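Long-range contacts in putative angiotensinogen (Lampetra fluviatilis, PDB 5INW), which binds heparin, which promotes its inhibition of thrombin, and belongs to the serpin family, seen here with its reactive loop cleaved: residues Val203-Asp207 / Val234-Leu240; Leu388-Thr394 / Thr412-Ala418; Leu285-Asp290 / Trp334-Pro340. The protein carries 1 engineered substitution. All coordinates share one frame; numbering follows the deposited sequence.

Contact 1. Residues Val203-Asp207 / Val234-Leu240; sequences VDFGD and VDTDTSL
Thr238 and Phe205 meet through a CH-pi interaction. The methyl CG2 of Thr238 stands over the centre of the Phe205 ring, 4.1 Å from its centroid and 4° off the ring normal. Val203 CB lies against the opposite face, nearer the rim, so the ring is held between two aliphatic groups. Its chi1 of -59° places CG beside the backbone N and swings the ring into this slot. Apolar packing adds Val234, whose side chain crosses that of Phe205 at about a right angle; CG2 approaches ring atom CD1 obliquely at 3.5 Å. Farther out, Thr236 CG2 rests 4.1 Å from Gly206 CA. Phe177 of strand 168-179 and Met215 of helix 208-221 also pack on Phe205.

Weak bonds within each segment shape the turns. A type I turn runs from Asp235 to Thr238, and Thr238 OG1 gives Asp235 O a weak hydrogen bond of 3.0 Å. In 203-207 Gly206 N reaches Asp204 OD1, again weakly. Backbone bonds tie Val203, Ser239 and Leu240 to neighbouring strands, the last two facing Ile416 in a classic beta bulge. The hydroxyl of Ser239 is satisfied elsewhere, by Gln386.

The contact thus gathers the two connections flanking helix 208-221 at the end of the large serpin sheet. With no hydrogen bonds exchanged, the segments' hold on each other rests mainly on the buried Phe205 ring, with Thr236 against Gly206 at the side.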
loop_
_atom_site.group_PDB
_atom_site.type_symbol
_atom_site.label_atom_id
_atom_site.label_comp_id
_atom_site.label_asym_id
_atom_site.label_seq_id
_atom_site.Cartn_x
_atom_site.Cartn_y
_atom_site.Cartn_z
ATOM N N VAL A 203 -21.916 13.960 8.479
ATOM C CA VAL A 203 -22.795 12.859 8.098
ATOM C C VAL A 203 -23.633 12.449 9.260
ATOM O O VAL A 203 -23.167 12.518 10.407
ATOM C CB VAL A 203 -22.000 11.617 7.697
ATOM C CG1 VAL A 203 -22.918 10.455 7.349
ATOM C CG2 VAL A 203 -21.102 11.925 6.524
ATOM N N ASP A 204 -24.880 12.063 8.956
ATOM C CA ASP A 204 -25.802 11.516 9.932
ATOM C C ASP A 204 -25.584 10.011 9.903
ATOM O O ASP A 204 -26.178 9.298 9.094
ATOM C CB ASP A 204 -27.238 11.896 9.585
ATOM C CG ASP A 204 -28.265 11.422 10.628
ATOM O OD1 ASP A 204 -27.915 10.780 11.640
ATOM O OD2 ASP A 204 -29.465 11.696 10.417
ATOM N N PHE A 205 -24.698 9.524 10.764
ATOM C CA PHE A 205 -24.420 8.090 10.839
ATOM C C PHE A 205 -25.563 7.348 11.507
ATOM O O PHE A 205 -25.566 6.116 11.469
ATOM C CB PHE A 205 -23.128 7.797 11.626
ATOM C CG PHE A 205 -21.885 8.432 11.048
ATOM C CD1 PHE A 205 -21.365 7.998 9.865
ATOM C CD2 PHE A 205 -21.199 9.425 11.749
ATOM C CE1 PHE A 205 -20.193 8.541 9.367
ATOM C CE2 PHE A 205 -20.023 9.969 11.254
ATOM C CZ PHE A 205 -19.518 9.521 10.059
ATOM N N GLY A 206 -26.445 8.059 12.221
ATOM C CA GLY A 206 -27.648 7.469 12.817
ATOM C C GLY A 206 -28.546 6.801 11.782
ATOM O O GLY A 206 -28.945 5.663 11.957
ATOM N N ASP A 207 -28.836 7.511 10.705
ATOM C CA ASP A 207 -29.480 6.949 9.538
ATOM C C ASP A 207 -28.433 6.275 8.688
ATOM O O ASP A 207 -28.012 6.811 7.669
ATOM C CB ASP A 207 -30.154 8.065 8.753
ATOM C CG ASP A 207 -30.941 7.558 7.548
ATOM O OD1 ASP A 207 -31.006 6.294 7.298
ATOM O OD2 ASP A 207 -31.484 8.463 6.853
ATOM N N VAL A 234 -21.567 1.148 8.827
ATOM C CA VAL A 234 -21.223 2.208 9.770
ATOM C C VAL A 234 -22.148 2.163 10.974
ATOM O O VAL A 234 -23.371 2.165 10.835
ATOM C CB VAL A 234 -21.251 3.595 9.085
ATOM C CG1 VAL A 234 -22.674 4.042 8.755
ATOM C CG2 VAL A 234 -20.553 4.637 9.931
ATOM N N ASP A 235 -21.548 2.118 12.157
ATOM C CA ASP A 235 -22.266 2.181 13.444
ATOM C C ASP A 235 -22.962 3.548 13.623
ATOM O O ASP A 235 -22.497 4.570 13.096
ATOM C CB ASP A 235 -21.257 1.943 14.591
ATOM C CG ASP A 235 -21.875 1.312 15.811
ATOM O OD1 ASP A 235 -22.317 0.147 15.722
ATOM O OD2 ASP A 235 -21.879 1.961 16.881
ATOM N N THR A 236 -24.097 3.552 14.324
ATOM C CA THR A 236 -24.774 4.786 14.797
ATOM C C THR A 236 -23.856 5.650 15.672
ATOM O O THR A 236 -23.735 6.877 15.462
ATOM C CB THR A 236 -26.014 4.389 15.633
ATOM O OG1 THR A 236 -26.921 3.658 14.787
ATOM C CG2 THR A 236 -26.734 5.626 16.311
ATOM N N ASP A 237 -23.197 4.978 16.622
ATOM C CA ASP A 237 -22.268 5.613 17.571
ATOM C C ASP A 237 -20.883 5.880 16.980
ATOM O O ASP A 237 -19.939 6.211 17.693
ATOM C CB ASP A 237 -22.116 4.753 18.839
ATOM C CG ASP A 237 -23.463 4.477 19.559
ATOM O OD1 ASP A 237 -24.565 4.818 19.021
ATOM O OD2 ASP A 237 -23.400 3.903 20.679
ATOM N N THR A 238 -20.755 5.697 15.676
ATOM C CA THR A 238 -19.637 6.198 14.950
ATOM C C THR A 238 -19.649 7.692 14.965
ATOM O O THR A 238 -20.682 8.362 14.692
ATOM C CB THR A 238 -19.631 5.697 13.509
ATOM O OG1 THR A 238 -19.504 4.278 13.559
ATOM C CG2 THR A 238 -18.438 6.276 12.719
ATOM N N SER A 239 -18.456 8.184 15.230
ATOM C CA SER A 239 -18.202 9.580 15.389
ATOM C C SER A 239 -17.318 10.168 14.294
ATOM O O SER A 239 -17.554 11.312 13.898
ATOM C CB SER A 239 -17.621 9.815 16.775
ATOM O OG SER A 239 -18.700 10.043 17.672
ATOM N N LEU A 240 -16.346 9.406 13.785
ATOM C CA LEU A 240 -15.676 9.764 12.523
ATOM C C LEU A 240 -15.267 8.539 11.741
ATOM O O LEU A 240 -15.110 7.464 12.317
ATOM C CB LEU A 240 -14.398 10.548 12.750
ATOM C CG LEU A 240 -14.504 11.967 13.256
ATOM C CD1 LEU A 240 -14.426 11.947 14.787
ATOM C CD2 LEU A 240 -13.401 12.827 12.619
#

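Contact 2. Residues Leu388-Thr394 / Thr412-Ala418; sequences LHVDKIT and TVVGIMA. Residue 418 of segment 412-418 comes from a tag, linker or insertion.
His389 and Met417 lie side by side and point the same way, with His389 NE2 4.0 Å from Met417 CB. The imidazole owes its place to a chi1 of 62°, which sets CG between the backbone N and carbonyl carbon, and meets the ring of Tyr375. Beyond its CB, the Met417 chain runs across Asp391: SD comes 4.0 Å from Asp391 CG, and the bend at chi3 (-34°) brings CE near OD1. Replacing Met417 by an alanine would probably leave the flank of the Asp391 carboxylate without its thioether neighbour and open a gap there.

Farther along the same face, Thr394 OG1 sits 3.6 Å from Val413 CB. The other face, Ile416 included, is aliphatic. Ile393 and Val414 run side by side, and Val390 CG1 slants across to Val414 CG1 at 3.8 Å. Helix 110-122 backs this face through Leu117 and Ala116. Leu388, the loop residue before strand 389-401, sets CB against Ile416 CG2 at near right angles.

Between the two faces the backbones run antiparallel, with bonds from His389 N to Met417 O and Met417 N to His389 O, 3.0 Å each. A classic bulge breaks the register: Asp391 and Lys392 both face Gly415, whose O bonds Asp391 N at 2.8 Å and, weakly, Lys392 N. Strand 405-417, between 389-401 and 238-251, is characteristic of a cleaved serpin whose reactive loop has inserted into the central sheet.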
loop_
_atom_site.group_PDB
_atom_site.type_symbol
_atom_site.label_atom_id
_atom_site.label_comp_id
_atom_site.label_asym_id
_atom_site.label_seq_id
_atom_site.Cartn_x
_atom_site.Cartn_y
_atom_site.Cartn_z
ATOM N N LEU A 388 -12.817 9.749 22.285
ATOM C CA LEU A 388 -12.806 8.966 21.053
ATOM C C LEU A 388 -11.642 7.972 21.043
ATOM O O LEU A 388 -10.575 8.230 21.631
ATOM C CB LEU A 388 -12.745 9.897 19.843
ATOM C CG LEU A 388 -13.842 10.982 19.673
ATOM C CD1 LEU A 388 -13.626 11.765 18.416
ATOM C CD2 LEU A 388 -15.237 10.364 19.675
ATOM N N HIS A 389 -11.892 6.822 20.405
ATOM C CA HIS A 389 -10.877 5.829 20.170
ATOM C C HIS A 389 -11.078 5.286 18.771
ATOM O O HIS A 389 -12.178 5.400 18.208
ATOM C CB HIS A 389 -10.951 4.682 21.229
ATOM C CG HIS A 389 -12.236 3.899 21.216
ATOM N ND1 HIS A 389 -12.318 2.620 20.716
ATOM C CD2 HIS A 389 -13.482 4.213 21.639
ATOM C CE1 HIS A 389 -13.553 2.171 20.835
ATOM N NE2 HIS A 389 -14.285 3.130 21.374
ATOM N N VAL A 390 -10.039 4.624 18.246
ATOM C CA VAL A 390 -10.144 3.890 16.987
ATOM C C VAL A 390 -10.863 2.562 17.238
ATOM O O VAL A 390 -10.344 1.678 17.895
ATOM C CB VAL A 390 -8.760 3.572 16.375
ATOM C CG1 VAL A 390 -8.914 2.829 15.065
ATOM C CG2 VAL A 390 -7.941 4.840 16.177
ATOM N N ASP A 391 -12.030 2.399 16.631
ATOM C CA ASP A 391 -12.765 1.139 16.666
ATOM C C ASP A 391 -12.166 0.106 15.773
ATOM O O ASP A 391 -12.006 -0.991 16.176
ATOM C CB ASP A 391 -14.182 1.359 16.199
ATOM C CG ASP A 391 -15.045 0.160 16.435
ATOM O OD1 ASP A 391 -14.934 -0.459 17.522
ATOM O OD2 ASP A 391 -15.866 -0.144 15.558
ATOM N N LYS A 392 -11.823 0.487 14.552
ATOM C CA LYS A 392 -11.568 -0.413 13.465
ATOM C C LYS A 392 -10.705 0.245 12.366
ATOM O O LYS A 392 -10.939 1.420 11.986
ATOM C CB LYS A 392 -12.921 -0.829 12.869
ATOM C CG LYS A 392 -12.801 -1.797 11.686
ATOM C CD LYS A 392 -13.974 -2.765 11.565
ATOM C CE LYS A 392 -13.513 -4.191 11.266
ATOM N NZ LYS A 392 -14.535 -5.231 11.645
ATOM N N ILE A 393 -9.776 -0.543 11.821
ATOM C CA ILE A 393 -8.984 -0.169 10.641
ATOM C C ILE A 393 -8.866 -1.285 9.609
ATOM O O ILE A 393 -8.273 -2.309 9.872
ATOM C CB ILE A 393 -7.552 0.177 11.025
ATOM C CG1 ILE A 393 -7.533 1.349 11.982
ATOM C CG2 ILE A 393 -6.742 0.545 9.802
ATOM C CD1 ILE A 393 -6.126 1.841 12.299
ATOM N N THR A 394 -9.447 -1.086 8.445
ATOM C CA THR A 394 -9.365 -2.082 7.399
ATOM C C THR A 394 -8.387 -1.574 6.365
ATOM O O THR A 394 -8.065 -0.400 6.347
ATOM C CB THR A 394 -10.765 -2.430 6.823
ATOM O OG1 THR A 394 -11.520 -1.248 6.531
ATOM C CG2 THR A 394 -11.541 -3.168 7.867
ATOM N N THR A 412 -7.681 2.455 2.665
ATOM C CA THR A 412 -7.622 2.314 4.098
ATOM C C THR A 412 -8.769 3.095 4.710
ATOM O O THR A 412 -8.983 4.251 4.382
ATOM C CB THR A 412 -6.346 2.902 4.599
ATOM O OG1 THR A 412 -5.286 2.357 3.803
ATOM C CG2 THR A 412 -6.144 2.613 6.075
ATOM N N VAL A 413 -9.485 2.445 5.617
ATOM C CA VAL A 413 -10.622 2.999 6.301
ATOM C C VAL A 413 -10.376 2.906 7.812
ATOM O O VAL A 413 -10.049 1.843 8.307
ATOM C CB VAL A 413 -11.917 2.252 5.907
ATOM C CG1 VAL A 413 -13.122 2.813 6.644
ATOM C CG2 VAL A 413 -12.152 2.402 4.453
ATOM N N VAL A 414 -10.641 4.001 8.541
ATOM C CA VAL A 414 -10.499 4.059 9.995
ATOM C C VAL A 414 -11.819 4.481 10.577
ATOM O O VAL A 414 -12.412 5.428 10.105
ATOM C CB VAL A 414 -9.450 5.091 10.407
ATOM C CG1 VAL A 414 -9.194 5.015 11.909
ATOM C CG2 VAL A 414 -8.130 4.846 9.665
ATOM N N GLY A 415 -12.315 3.773 11.579
ATOM C CA GLY A 415 -13.610 4.135 12.164
ATOM C C GLY A 415 -13.336 4.571 13.564
ATOM O O GLY A 415 -12.651 3.848 14.297
ATOM N N ILE A 416 -13.865 5.723 13.953
ATOM C CA ILE A 416 -13.634 6.265 15.261
ATOM C C ILE A 416 -14.977 6.315 16.020
ATOM O O ILE A 416 -15.925 6.855 15.517
ATOM C CB ILE A 416 -13.071 7.711 15.179
ATOM C CG1 ILE A 416 -11.917 7.863 14.190
ATOM C CG2 ILE A 416 -12.621 8.231 16.561
ATOM C CD1 ILE A 416 -10.563 7.541 14.731
ATOM N N MET A 417 -15.028 5.801 17.248
ATOM C CA MET A 417 -16.256 5.778 18.107
ATOM C C MET A 417 -16.001 6.380 19.494
ATOM O O MET A 417 -14.841 6.650 19.867
ATOM C CB MET A 417 -16.687 4.317 18.354
ATOM C CG MET A 417 -17.212 3.533 17.166
ATOM S SD MET A 417 -18.305 2.199 17.706
ATOM C CE MET A 417 -17.622 1.666 19.280
ATOM N N ALA A 418 -17.073 6.516 20.284
ATOM C CA ALA A 418 -16.974 6.648 21.774
ATOM C C ALA A 418 -17.538 5.428 22.518
ATOM O O ALA A 418 -17.604 5.443 23.738
ATOM C CB ALA A 418 -17.683 7.900 22.223
#

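Contact 3. Residues Leu285-Asp290 / Trp334-Pro340; sequences LSYTQD and WLSLLGP
Trp334 and Asp290 form the clearest polar link. The indole NE1 donates to Asp290 OD1 at 3.0 Å, entering on the anti lone pair. The oxygen sits at the indole edge but 16° out of the ring plane, and the carboxylate is turned 84° against the ring. Asp290 OD2 is satisfied by the backbone N of Leu293, so both carboxylate oxygens are engaged.

Two hydroxyls meet carbonyls where helix 328-337 runs out. Thr288 OG1 lies 3.0 Å from Leu337 O, and the carbonyl of Tyr287 is also within its reach. Ser286 OG, set anti to its carbonyl carbon and beside its backbone N (chi1 -69°), faces both Gly339 O and Pro340 O. Each hydroxyl has one proton for two possible acceptors. Within 334-340, Leu338 N bonds to Trp334 O at 3.3 Å.

Between the polar points Leu338 CD2 packs 3.6 Å from Tyr287 CA. Pro4 of the separate C-terminal peptide chain lies against Tyr287.

Segment 285-290, running into an outermost strand of the three-stranded sheet, is fastened to the last turn of helix 328-337 and the residues after it, largely through side chains. Two N-H donors on the buried carboxylate of Asp290 would be expected to favour its ionised form.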
loop_
_atom_site.group_PDB
_atom_site.type_symbol
_atom_site.label_atom_id
_atom_site.label_comp_id
_atom_site.label_asym_id
_atom_site.label_seq_id
_atom_site.Cartn_x
_atom_site.Cartn_y
_atom_site.Cartn_z
ATOM N N LEU A 285 16.277 -5.723 -19.636
ATOM C CA LEU A 285 15.849 -5.514 -18.271
ATOM C C LEU A 285 17.004 -5.698 -17.348
ATOM O O LEU A 285 17.826 -6.564 -17.572
ATOM C CB LEU A 285 14.777 -6.529 -17.936
ATOM C CG LEU A 285 13.579 -6.440 -18.889
ATOM C CD1 LEU A 285 12.659 -7.640 -18.740
ATOM C CD2 LEU A 285 12.813 -5.139 -18.663
ATOM N N SER A 286 17.066 -4.895 -16.299
ATOM C CA SER A 286 18.048 -5.105 -15.244
ATOM C C SER A 286 17.639 -6.283 -14.398
ATOM O O SER A 286 16.502 -6.351 -13.965
ATOM C CB SER A 286 18.168 -3.877 -14.352
ATOM O OG SER A 286 18.761 -2.838 -15.107
ATOM N N TYR A 287 18.578 -7.190 -14.146
ATOM C CA TYR A 287 18.353 -8.345 -13.279
ATOM C C TYR A 287 19.649 -8.639 -12.548
ATOM O O TYR A 287 20.691 -8.088 -12.879
ATOM C CB TYR A 287 17.920 -9.565 -14.091
ATOM C CG TYR A 287 18.974 -10.085 -15.042
ATOM C CD1 TYR A 287 19.372 -9.309 -16.127
ATOM C CD2 TYR A 287 19.590 -11.342 -14.851
ATOM C CE1 TYR A 287 20.362 -9.743 -16.988
ATOM C CE2 TYR A 287 20.572 -11.788 -15.718
ATOM C CZ TYR A 287 20.954 -10.991 -16.788
ATOM O OH TYR A 287 21.917 -11.408 -17.685
ATOM N N THR A 288 19.581 -9.492 -11.540
ATOM C CA THR A 288 20.769 -10.052 -10.898
ATOM C C THR A 288 20.367 -11.238 -10.083
ATOM O O THR A 288 19.259 -11.262 -9.526
ATOM C CB THR A 288 21.428 -9.105 -9.871
ATOM O OG1 THR A 288 21.224 -7.750 -10.259
ATOM C CG2 THR A 288 22.949 -9.409 -9.742
ATOM N N GLN A 289 21.293 -12.182 -9.937
ATOM C CA GLN A 289 21.120 -13.230 -8.944
ATOM C C GLN A 289 21.524 -12.696 -7.556
ATOM O O GLN A 289 22.632 -12.184 -7.403
ATOM C CB GLN A 289 21.929 -14.469 -9.315
ATOM C CG GLN A 289 21.377 -15.230 -10.512
ATOM C CD GLN A 289 20.014 -15.856 -10.242
ATOM O OE1 GLN A 289 19.761 -16.378 -9.150
ATOM N NE2 GLN A 289 19.120 -15.788 -11.229
ATOM N N ASP A 290 20.616 -12.756 -6.571
ATOM C CA ASP A 290 21.023 -12.552 -5.198
ATOM C C ASP A 290 21.564 -13.889 -4.684
ATOM O O ASP A 290 20.778 -14.811 -4.416
ATOM C CB ASP A 290 19.881 -12.037 -4.325
ATOM C CG ASP A 290 20.371 -11.540 -2.937
ATOM O OD1 ASP A 290 19.827 -10.561 -2.399
ATOM O OD2 ASP A 290 21.329 -12.129 -2.375
ATOM N N TRP A 334 19.308 -4.472 -3.036
ATOM C CA TRP A 334 18.780 -4.975 -4.319
ATOM C C TRP A 334 18.878 -4.006 -5.488
ATOM O O TRP A 334 19.079 -4.450 -6.615
ATOM C CB TRP A 334 17.315 -5.376 -4.177
ATOM C CG TRP A 334 17.100 -6.689 -3.509
ATOM C CD1 TRP A 334 17.933 -7.758 -3.538
ATOM C CD2 TRP A 334 15.941 -7.105 -2.764
ATOM N NE1 TRP A 334 17.395 -8.792 -2.830
ATOM C CE2 TRP A 334 16.172 -8.422 -2.343
ATOM C CE3 TRP A 334 14.748 -6.486 -2.399
ATOM C CZ2 TRP A 334 15.252 -9.139 -1.574
ATOM C CZ3 TRP A 334 13.825 -7.208 -1.622
ATOM C CH2 TRP A 334 14.088 -8.513 -1.223
ATOM N N LEU A 335 18.748 -2.701 -5.209
ATOM C CA LEU A 335 18.851 -1.646 -6.233
ATOM C C LEU A 335 20.281 -1.322 -6.664
ATOM O O LEU A 335 20.514 -0.951 -7.807
ATOM C CB LEU A 335 18.209 -0.365 -5.743
ATOM C CG LEU A 335 16.705 -0.433 -5.624
ATOM C CD1 LEU A 335 16.219 0.662 -4.689
ATOM C CD2 LEU A 335 16.059 -0.320 -7.001
ATOM N N SER A 336 21.211 -1.403 -5.724
ATOM C CA SER A 336 22.627 -1.341 -6.028
ATOM C C SER A 336 23.107 -2.576 -6.805
ATOM O O SER A 336 23.908 -2.418 -7.731
ATOM C CB SER A 336 23.457 -1.165 -4.751
ATOM O OG SER A 336 24.753 -1.703 -4.912
ATOM N N LEU A 337 22.655 -3.785 -6.438
ATOM C CA LEU A 337 23.078 -5.033 -7.145
ATOM C C LEU A 337 22.585 -5.069 -8.577
ATOM O O LEU A 337 23.220 -5.697 -9.424
ATOM C CB LEU A 337 22.624 -6.316 -6.430
ATOM C CG LEU A 337 23.188 -6.696 -5.037
ATOM C CD1 LEU A 337 22.460 -7.906 -4.476
ATOM C CD2 LEU A 337 24.693 -6.946 -5.042
ATOM N N LEU A 338 21.467 -4.385 -8.843
ATOM C CA LEU A 338 20.974 -4.155 -10.211
ATOM C C LEU A 338 21.857 -3.183 -10.993
ATOM O O LEU A 338 21.976 -2.008 -10.619
ATOM C CB LEU A 338 19.536 -3.601 -10.190
ATOM C CG LEU A 338 18.501 -4.625 -9.748
ATOM C CD1 LEU A 338 17.206 -3.950 -9.350
ATOM C CD2 LEU A 338 18.245 -5.654 -10.833
ATOM N N GLY A 339 22.445 -3.669 -12.089
ATOM C CA GLY A 339 23.148 -2.818 -13.045
ATOM C C GLY A 339 22.169 -2.293 -14.076
ATOM O O GLY A 339 20.947 -2.377 -13.881
ATOM N N PRO A 340 22.701 -1.699 -15.170
ATOM C CA PRO A 340 21.859 -1.497 -16.355
ATOM C C PRO A 340 21.533 -2.867 -16.942
ATOM O O PRO A 340 20.368 -3.129 -17.283
ATOM C CB PRO A 340 22.730 -0.651 -17.293
ATOM C CG PRO A 340 24.129 -0.785 -16.802
ATOM C CD PRO A 340 24.061 -1.141 -15.343
#

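From the N terminus, contact 1 closes first, with 26 intervening residues that include helix 208-221. Contact 3 follows, spanning 43 residues of mixed strand and helix, and contact 2 closes last, across the hairpin of strands 389-401 and 405-417. The three loops run in series: none nests in or crosses another. Contacts 1 and 2 are neighbours, their centres about 12 Å apart, joined through adjoining strands of the large sheet where Leu240 O probably takes a hydrogen bond from Ile416 N. Contact 3 lies across the chain's centre, about 41 Å from contact 2 between centres, tying the small antiparallel sheet to helix 328-337.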